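PDB 5A9A: polyhedrin from Simulium ubiquitum cypovirus, which forms the crystalline matrix of the polyhedra, the viral occlusion bodies that probably protect embedded virus particles outside the insect host. Local coordinates for residues Arg35-Phe40 against Lys221-Ile226; Cys128-His131 against Arg136-Ala139; Leu206-Asp209 against Asp213-Asp216. All coordinates share one frame; numbering follows the deposited sequence.

Contact 1. Residues Arg35-Phe40 against Lys221-Ile226; sequences RVAIIF and KNLCYI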
# COMPACT_ATOMS: atom_id res chain seq x y z
N ARG A 35 1.09 15.23 -9.58
CA ARG A 35 1.14 14.12 -10.53
C ARG A 35 2.56 13.79 -10.97
O ARG A 35 3.32 14.65 -11.41
CB ARG A 35 0.26 14.43 -11.74
CG ARG A 35 -0.03 13.22 -12.62
CD ARG A 35 -1.25 13.45 -13.51
NE ARG A 35 -1.61 12.25 -14.26
CZ ARG A 35 -2.50 12.21 -15.25
NH1 ARG A 35 -3.13 13.32 -15.63
NH2 ARG A 35 -2.77 11.07 -15.87
N VAL A 36 2.92 12.51 -10.82
CA VAL A 36 4.26 12.04 -11.15
C VAL A 36 4.18 10.87 -12.12
O VAL A 36 3.41 9.92 -11.90
CB VAL A 36 5.01 11.57 -9.88
CG1 VAL A 36 6.25 10.77 -10.25
CG2 VAL A 36 5.38 12.76 -9.01
N ALA A 37 4.97 10.93 -13.19
CA ALA A 37 5.08 9.81 -14.11
C ALA A 37 6.47 9.18 -14.00
O ALA A 37 7.48 9.84 -14.28
CB ALA A 37 4.81 10.26 -15.54
N ILE A 38 6.51 7.92 -13.58
CA ILE A 38 7.74 7.15 -13.61
C ILE A 38 7.78 6.39 -14.93
O ILE A 38 6.89 5.59 -15.21
CB ILE A 38 7.81 6.12 -12.46
CG1 ILE A 38 7.50 6.78 -11.12
CG2 ILE A 38 9.18 5.45 -12.44
CD1 ILE A 38 8.51 7.82 -10.67
N ILE A 39 8.82 6.64 -15.73
CA ILE A 39 8.92 6.04 -17.05
C ILE A 39 10.21 5.23 -17.18
O ILE A 39 11.31 5.78 -17.06
CB ILE A 39 8.91 7.11 -18.15
CG1 ILE A 39 7.77 8.10 -17.91
CG2 ILE A 39 8.78 6.45 -19.52
CD1 ILE A 39 7.86 9.34 -18.76
N PHE A 40 10.08 3.93 -17.43
CA PHE A 40 11.23 3.07 -17.66
C PHE A 40 11.47 2.89 -19.15
O PHE A 40 10.52 2.78 -19.93
CB PHE A 40 11.03 1.71 -17.00
CG PHE A 40 10.96 1.76 -15.50
CD1 PHE A 40 12.11 1.71 -14.74
CD2 PHE A 40 9.73 1.85 -14.86
CE1 PHE A 40 12.05 1.75 -13.36
CE2 PHE A 40 9.67 1.89 -13.48
CZ PHE A 40 10.82 1.84 -12.72
N LYS A 221 -1.53 14.74 -21.21
CA LYS A 221 -1.75 14.78 -19.77
C LYS A 221 -1.11 16.01 -19.14
O LYS A 221 -1.24 16.25 -17.94
CB LYS A 221 -1.18 13.52 -19.10
CG LYS A 221 -1.65 12.21 -19.72
CD LYS A 221 -3.16 12.03 -19.64
CE LYS A 221 -3.59 10.73 -20.31
NZ LYS A 221 -5.05 10.49 -20.26
N ASN A 222 -0.42 16.80 -19.95
CA ASN A 222 0.26 18.00 -19.47
C ASN A 222 1.21 17.70 -18.32
O ASN A 222 1.17 18.35 -17.27
CB ASN A 222 -0.75 19.08 -19.09
CG ASN A 222 -1.39 19.72 -20.30
OD1 ASN A 222 -0.78 20.55 -20.98
ND2 ASN A 222 -2.63 19.33 -20.60
N LEU A 223 2.07 16.71 -18.53
CA LEU A 223 3.16 16.39 -17.62
C LEU A 223 4.44 16.76 -18.35
O LEU A 223 4.56 16.52 -19.55
CB LEU A 223 3.15 14.89 -17.31
CG LEU A 223 1.82 14.38 -16.73
CD1 LEU A 223 1.80 12.86 -16.67
CD2 LEU A 223 1.58 14.98 -15.35
N CYS A 224 5.39 17.36 -17.64
CA CYS A 224 6.57 17.88 -18.32
C CYS A 224 7.41 16.74 -18.89
O CYS A 224 7.48 15.66 -18.31
CB CYS A 224 7.41 18.78 -17.40
SG CYS A 224 8.33 17.92 -16.10
N TYR A 225 8.03 17.00 -20.03
CA TYR A 225 8.83 15.98 -20.70
C TYR A 225 9.96 16.62 -21.49
O TYR A 225 9.75 17.60 -22.20
CB TYR A 225 7.97 15.14 -21.64
CG TYR A 225 8.74 14.03 -22.30
CD1 TYR A 225 9.08 12.88 -21.60
CD2 TYR A 225 9.14 14.13 -23.63
CE1 TYR A 225 9.80 11.86 -22.20
CE2 TYR A 225 9.85 13.11 -24.24
CZ TYR A 225 10.18 11.99 -23.52
OH TYR A 225 10.89 10.97 -24.12
N ILE A 226 11.15 16.04 -21.36
CA ILE A 226 12.29 16.43 -22.16
C ILE A 226 12.68 15.23 -23.00
O ILE A 226 12.94 14.15 -22.46
CB ILE A 226 13.48 16.86 -21.27
CG1 ILE A 226 12.99 17.80 -20.16
CG2 ILE A 226 14.57 17.50 -22.10
CD1 ILE A 226 14.10 18.40 -19.33

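Contact 2. Residues Cys128-His131 against Arg136-Ala139; sequences CLNH and RARA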
# COMPACT_ATOMS: atom_id res chain seq x y z
N CYS A 128 16.61 -3.01 -2.16
CA CYS A 128 16.01 -1.69 -1.98
C CYS A 128 16.53 -1.00 -0.72
O CYS A 128 15.75 -0.44 0.06
CB CYS A 128 14.48 -1.79 -1.96
SG CYS A 128 13.65 -0.30 -2.58
N LEU A 129 17.84 -1.06 -0.52
CA LEU A 129 18.50 -0.34 0.56
C LEU A 129 19.57 0.58 -0.04
O LEU A 129 20.04 0.33 -1.14
CB LEU A 129 19.16 -1.33 1.54
CG LEU A 129 18.23 -2.30 2.28
CD1 LEU A 129 19.03 -3.45 2.87
CD2 LEU A 129 17.44 -1.58 3.37
N ASN A 130 19.94 1.63 0.68
CA ASN A 130 20.93 2.57 0.18
C ASN A 130 22.33 2.34 0.73
O ASN A 130 23.25 3.13 0.51
CB ASN A 130 20.50 4.02 0.43
CG ASN A 130 20.11 4.28 1.87
OD1 ASN A 130 20.69 3.72 2.80
ND2 ASN A 130 19.11 5.13 2.06
N HIS A 131 22.51 1.25 1.47
CA HIS A 131 23.85 0.78 1.81
C HIS A 131 23.93 -0.73 1.64
O HIS A 131 22.93 -1.44 1.70
CB HIS A 131 24.25 1.18 3.23
CG HIS A 131 25.73 1.16 3.46
ND1 HIS A 131 26.43 0.01 3.74
CD2 HIS A 131 26.65 2.16 3.43
CE1 HIS A 131 27.71 0.30 3.88
NE2 HIS A 131 27.87 1.59 3.69
N ARG A 136 23.87 -0.05 8.20
CA ARG A 136 24.34 1.30 7.91
C ARG A 136 23.39 2.04 6.98
O ARG A 136 23.67 3.17 6.56
CB ARG A 136 25.73 1.27 7.26
CG ARG A 136 26.84 0.69 8.12
CD ARG A 136 28.19 1.06 7.54
NE ARG A 136 29.27 0.21 8.04
CZ ARG A 136 29.75 -0.85 7.39
NH1 ARG A 136 29.25 -1.20 6.21
NH2 ARG A 136 30.74 -1.55 7.92
N ALA A 137 22.27 1.40 6.64
CA ALA A 137 21.31 2.01 5.74
C ALA A 137 20.41 2.98 6.50
O ALA A 137 20.20 2.84 7.70
CB ALA A 137 20.48 0.94 5.06
N ARG A 138 19.89 3.98 5.79
CA ARG A 138 18.99 4.96 6.38
C ARG A 138 17.81 5.20 5.44
O ARG A 138 17.73 4.62 4.36
CB ARG A 138 19.72 6.29 6.64
CG ARG A 138 20.59 6.30 7.89
CD ARG A 138 21.97 5.70 7.66
NE ARG A 138 22.81 5.80 8.86
CZ ARG A 138 22.82 4.90 9.84
NH1 ARG A 138 22.04 3.82 9.78
NH2 ARG A 138 23.62 5.08 10.88
N ALA A 139 16.89 6.06 5.87
CA ALA A 139 15.77 6.44 5.02
C ALA A 139 16.29 6.88 3.66
O ALA A 139 15.82 6.41 2.62
CB ALA A 139 14.97 7.57 5.66
O HOH W 1 18.02 2.20 2.83

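Contact 3. Residues Leu206-Asp209 against Asp213-Asp216; sequences LYLD and DLID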
# COMPACT_ATOMS: atom_id res chain seq x y z
N LEU A 206 1.47 1.59 -18.13
CA LEU A 206 1.12 1.69 -19.54
C LEU A 206 2.32 1.36 -20.40
O LEU A 206 3.46 1.66 -20.05
CB LEU A 206 0.63 3.10 -19.87
CG LEU A 206 -0.72 3.51 -19.29
CD1 LEU A 206 -0.92 5.01 -19.42
CD2 LEU A 206 -1.85 2.75 -19.97
N TYR A 207 2.06 0.73 -21.55
CA TYR A 207 3.12 0.38 -22.48
C TYR A 207 3.04 1.24 -23.73
O TYR A 207 2.04 1.22 -24.45
CB TYR A 207 3.04 -1.11 -22.82
CG TYR A 207 3.30 -1.99 -21.62
CD1 TYR A 207 2.26 -2.36 -20.78
CD2 TYR A 207 4.58 -2.44 -21.33
CE1 TYR A 207 2.49 -3.16 -19.67
CE2 TYR A 207 4.82 -3.23 -20.23
CZ TYR A 207 3.78 -3.60 -19.40
OH TYR A 207 4.02 -4.39 -18.31
N LEU A 208 4.10 2.00 -23.97
CA LEU A 208 4.17 2.92 -25.10
C LEU A 208 5.30 2.49 -26.03
O LEU A 208 6.44 2.34 -25.60
CB LEU A 208 4.37 4.36 -24.61
CG LEU A 208 3.30 4.92 -23.66
CD1 LEU A 208 3.59 4.54 -22.21
CD2 LEU A 208 3.21 6.43 -23.79
N ASP A 209 4.98 2.30 -27.31
CA ASP A 209 5.91 1.71 -28.26
C ASP A 209 7.17 2.54 -28.51
O ASP A 209 8.27 2.01 -28.58
CB ASP A 209 5.22 1.47 -29.61
CG ASP A 209 4.21 0.35 -29.56
OD1 ASP A 209 4.15 -0.37 -28.54
OD2 ASP A 209 3.47 0.18 -30.55
N ASP A 213 4.88 8.44 -29.42
CA ASP A 213 3.68 8.13 -28.66
C ASP A 213 3.81 8.65 -27.22
O ASP A 213 2.82 9.07 -26.61
CB ASP A 213 3.45 6.62 -28.64
CG ASP A 213 3.09 6.07 -30.01
OD1 ASP A 213 3.18 6.83 -31.00
OD2 ASP A 213 2.73 4.87 -30.11
N LEU A 214 5.02 8.62 -26.69
CA LEU A 214 5.27 9.08 -25.33
C LEU A 214 5.12 10.60 -25.23
O LEU A 214 4.48 11.10 -24.32
CB LEU A 214 6.67 8.66 -24.87
CG LEU A 214 7.11 9.16 -23.49
CD1 LEU A 214 6.09 8.78 -22.42
CD2 LEU A 214 8.48 8.60 -23.15
N ILE A 215 5.72 11.32 -26.17
CA ILE A 215 5.60 12.78 -26.20
C ILE A 215 4.13 13.16 -26.27
O ILE A 215 3.67 14.07 -25.59
CB ILE A 215 6.34 13.40 -27.40
CG1 ILE A 215 7.85 13.18 -27.26
CG2 ILE A 215 6.05 14.88 -27.49
CD1 ILE A 215 8.63 13.60 -28.50
N ASP A 216 3.39 12.44 -27.11
CA ASP A 216 1.95 12.67 -27.26
C ASP A 216 1.22 12.51 -25.93
O ASP A 216 0.37 13.33 -25.57
CB ASP A 216 1.38 11.71 -28.31
CG ASP A 216 -0.05 12.04 -28.70
OD1 ASP A 216 -0.98 11.60 -27.99
OD2 ASP A 216 -0.24 12.72 -29.72
O HOH W 2 2.27 3.12 -28.07

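Contact 1. Residues Arg35-Phe40 against Lys221-Ile226
R35 and A37 on strand 34-41 receive the branched end of L223 from the loop that follows helix 211-221, an example of a loop leaving a helix and packed over the face of an antiparallel β-sheet, here the six-stranded sheet of the polyhedrin fold. The two methyls of L223 divide the work. CD2 lies against the aliphatic part of R35, 3.6 Å from its CG and 3.7 Å from its CD, whereas CD1 reaches CB of A37 at 4.1 Å. The arginine is stretched out, with CG anti to the backbone N (chi1 -166°), and the leucine meets it at about a right angle. Farther along, the guanidinium carries L223 CD1 and K221 CB over one of its faces. K221 then bends, and its CD passes NH2 of R35 at 3.9 Å. All these pairs are packing contacts, and the charged ends of R35 and K221 find their partners outside the two segments.

The second shell fixes both partners. Strand 34-41 lies between strands 105-111 and 47-54, and the alternation of its extended chain puts R35, A37 and I39 on the face toward 221-226. N222, with a positive phi of 54°, turns the chain out of the helix and brings L223 back over the sheet. There L223 also touches M218, as well as W134 of the second subunit. N111 links the two segments, its ND2 bonding to O of R35 and its OD1 to N of C224. R35 forms a salt bridge with D51, and although R35 NH2 and K221 NZ are 5.0 Å apart, each also forms a salt bridge with the same carboxylate oxygen, OD2 of D127 of the second subunit.

Contact 2. Residues Cys128-His131 against Arg136-Ala139
L129 opens the contact with its CD2 methyl 4.3 Å from CB of A137, a light apolar touch within the long loop between strands 120-124 and 145-146.

N130, next along, shows how one asparagine can hold two loop limbs together, its primary amide pairing with both main-chain polar groups of R138. CG lies between the backbone N and the carbonyl carbon (chi1 51°), which turns the amide across the gap. OD1 uses an in-plane lone pair to accept the N-H of R138 at 3.1 Å, nearly straight at 166°. ND2 donates a hydrogen bond to O of R138 at 2.7 Å, but this bond is more bent, and the donor stands well above the carbonyl plane. Water 1 bridges the same two residues by a second path, accepting from N of N130 at 2.9 Å and donating to O of R138. That carbonyl oxygen is thus gripped twice.

H131 ends the segment by turning one face of its ring to the side chain of R136. CB of R136 sits almost over the ring centre, 3.8 Å from the centroid, in a CH-pi contact, and CD continues over the ring's CE1 side. Farther out, the edge of the guanidinium approaches, with NH1 3.2 Å from CE1 of H131 and the two planes 63° apart. The imidazole is steadied by its ND1, hydrogen-bonded to N of D133. On the other limb, NH1 of R138 folds back to O of A137 at 2.9 Å.

Two strands of the four-stranded sheet bond to the loop: E122 on strand 120-124 to ND2 of N130, and K172 on strand 170-176 to O of A139. O of G26 of the third subunit accepts from NH2 of R138, and N53 of that subunit, on its strand 47-54, hydrogen-bonds through ND2 to O of C128.

Contact 3. Residues Leu206-Asp209 against Asp213-Asp216
L208 projects its CG anti to the carbonyl carbon (chi1 -58°), while L214 turns CG anti to its backbone N (chi1 176°), and these two torsions bring the leucine ends together across a tight strand-to-helix connection. Strand 201-208, outermost in the six-stranded antiparallel sheet within this chain, breaks off here, and helix 211-221 begins almost at once and folds back over the sheet. CD2 of L208 does the touching: it lies 3.7 Å from CA of L214, 4.0 Å from CD1 of the same residue and 3.9 Å from O of D213, so the methyl rests on the helix backbone as much as on the opposing side chain.

The leucines belong to a larger apolar layer. Both touch L49 on strand 47-54, L208 also meets Y217 one turn farther along the helix, and L214 also packs on Y225. At the start of the helix, OD1 of N210 accepts the N-H of D213, while R88 and H91 of the second subunit pack on L208 and D213 respectively.

One water bridges the polar side of the connection. The OD2 atoms of D209 and D213 are 4.8 Å apart, which might raise their proton affinities somewhat. Water 2 accepts the N-H of D209 at 2.9 Å and donates a hydrogen bond to OD2 of D213 at 2.7 Å.

From the N terminus, strand 34-41 supplies the first half of contact 1, whose loop closes only near the C terminus, at 221-226. The other two contacts are nested inside that loop and follow each other in series. Contact 2 closes a short turn within the long loop between strands 120-124 and 145-146 of the four-stranded sheet, about 27 Å from contact 1 between centres. Contact 3 then joins the end of strand 201-208 to helix 211-221, which runs directly into the second half of contact 1. Contacts 1 and 3 touch through Y225 and I39 against L214, forming one layer on the six-stranded sheet; contacts 2 and 3 lie on opposite sides of the chain's centre.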